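Local coordinates for ofchtiv-allosamidin (Ostrinia furnacalis, PDB 6JMB), which probably hydrolyses chitin as an insect group IV chitinase of glycoside hydrolase family 18, and binds the inhibitor allosamidin, at residues A[105-108]-A[109-112]. Numbering follows the deposited sequence.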
loop_
_atom_site.group_PDB
_atom_site.type_symbol
_atom_site.label_atom_id
_atom_site.label_comp_id
_atom_site.label_asym_id
_atom_site.label_seq_id
_atom_site.Cartn_x
_atom_site.Cartn_y
_atom_site.Cartn_z
ATOM N N PHE A 105 -19.840 -11.313 -8.601
ATOM C CA PHE A 105 -18.506 -11.079 -8.062
ATOM C C PHE A 105 -18.238 -11.947 -6.843
ATOM O O PHE A 105 -17.151 -12.517 -6.700
ATOM C CB PHE A 105 -18.276 -9.613 -7.706
ATOM C CG PHE A 105 -16.937 -9.396 -7.082
ATOM C CD1 PHE A 105 -15.788 -9.546 -7.845
ATOM C CD2 PHE A 105 -16.811 -9.157 -5.723
ATOM C CE1 PHE A 105 -14.535 -9.406 -7.276
ATOM C CE2 PHE A 105 -15.559 -9.016 -5.147
ATOM C CZ PHE A 105 -14.422 -9.143 -5.926
ATOM N N ILE A 106 -19.209 -12.033 -5.937
ATOM C CA ILE A 106 -19.034 -12.858 -4.747
ATOM C C ILE A 106 -18.739 -14.303 -5.139
ATOM O O ILE A 106 -17.808 -14.928 -4.618
ATOM C CB ILE A 106 -20.255 -12.741 -3.822
ATOM C CG1 ILE A 106 -20.354 -11.318 -3.271
ATOM C CG2 ILE A 106 -20.171 -13.767 -2.703
ATOM C CD1 ILE A 106 -21.709 -10.981 -2.680
ATOM N N GLN A 107 -19.505 -14.842 -6.092
ATOM C CA GLN A 107 -19.333 -16.244 -6.462
ATOM C C GLN A 107 -18.040 -16.483 -7.239
ATOM O O GLN A 107 -17.353 -17.482 -7.003
ATOM C CB GLN A 107 -20.552 -16.739 -7.245
ATOM C CG GLN A 107 -21.829 -16.797 -6.411
ATOM C CD GLN A 107 -21.659 -17.585 -5.121
ATOM O OE1 GLN A 107 -22.021 -17.115 -4.039
ATOM N NE2 GLN A 107 -21.110 -18.788 -5.227
ATOM N N THR A 108 -17.693 -15.599 -8.182
ATOM C CA THR A 108 -16.483 -15.835 -8.969
ATOM C C THR A 108 -15.217 -15.564 -8.162
ATOM O O THR A 108 -14.215 -16.273 -8.324
ATOM C CB THR A 108 -16.485 -15.036 -10.272
ATOM O OG1 THR A 108 -16.624 -13.638 -9.993
ATOM C CG2 THR A 108 -17.610 -15.496 -11.186
ATOM N N SER A 109 -15.230 -14.547 -7.293
ATOM C CA SER A 109 -14.070 -14.342 -6.429
ATOM C C SER A 109 -13.922 -15.489 -5.439
ATOM O O SER A 109 -12.804 -15.960 -5.191
ATOM C CB SER A 109 -14.144 -12.988 -5.716
ATOM O OG SER A 109 -15.175 -12.955 -4.743
ATOM N N LEU A 110 -15.037 -15.979 -4.889
ATOM C CA LEU A 110 -14.968 -17.133 -3.998
ATOM C C LEU A 110 -14.394 -18.350 -4.713
ATOM O O LEU A 110 -13.597 -19.097 -4.135
ATOM C CB LEU A 110 -16.360 -17.447 -3.452
ATOM C CG LEU A 110 -16.508 -18.708 -2.603
ATOM C CD1 LEU A 110 -15.726 -18.564 -1.315
ATOM C CD2 LEU A 110 -17.976 -18.958 -2.305
ATOM N N ALA A 111 -14.789 -18.565 -5.970
ATOM C CA ALA A 111 -14.260 -19.697 -6.731
ATOM C C ALA A 111 -12.742 -19.617 -6.868
ATOM O O ALA A 111 -12.042 -20.624 -6.692
ATOM C CB ALA A 111 -14.932 -19.770 -8.105
ATOM N N MET A 112 -12.213 -18.434 -7.189
ATOM C CA MET A 112 -10.762 -18.277 -7.284
ATOM C C MET A 112 -10.098 -18.496 -5.932
ATOM O O MET A 112 -9.063 -19.170 -5.839
ATOM C CB MET A 112 -10.426 -16.887 -7.832
ATOM C CG MET A 112 -10.867 -16.673 -9.277
ATOM S SD MET A 112 -10.452 -15.036 -9.919
ATOM C CE MET A 112 -8.700 -15.234 -10.232
#
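Ser109 folds its side chain back onto Phe105, one turn earlier in helix 99-116, and meets both its carbonyl and its ring. The carbonyl O of Phe105 accepts two hydrogen bonds, from Ser109 N at 2.9 Å and from Ser109 OG at 2.8 Å, the donors coming from opposite faces of the carbonyl plane. The hydroxyl gets there because OG sits between its own backbone N and carbonyl carbon (chi1 69°), which directs it back along the helix and gives a small polar side chain a partner in a buried place. The other backbone bonds keep the i to i+4 pattern, from Leu110 N to Ile106 O (3.0 Å) through Met112 N to Thr108 O (3.2 Å). Thr108 OG1 bonds to Asn104 O, one turn back, and to Ala49 N, so a hydroxyl suits this partly exposed position by tying the helix to strand 49-51.

The nonpolar part of the contact is a CH-pi interaction: Ser109 CB lies over one face of the Phe105 ring, 4.1 Å from its centroid and offset toward the rim. Phe105 faces the barrel wall at Ile43 of strand 35-43, while Ile106 packs against helix 138-154, so two buried hydrophobic residues serve two different neighbours.

A valine here has no hydroxyl, and the Phe105 carbonyl would probably be left with the backbone N-H as its one donor across this turn. Serine thus serves both surroundings at once, its hydroxyl satisfied within the helix and its methylene given to the aromatic face.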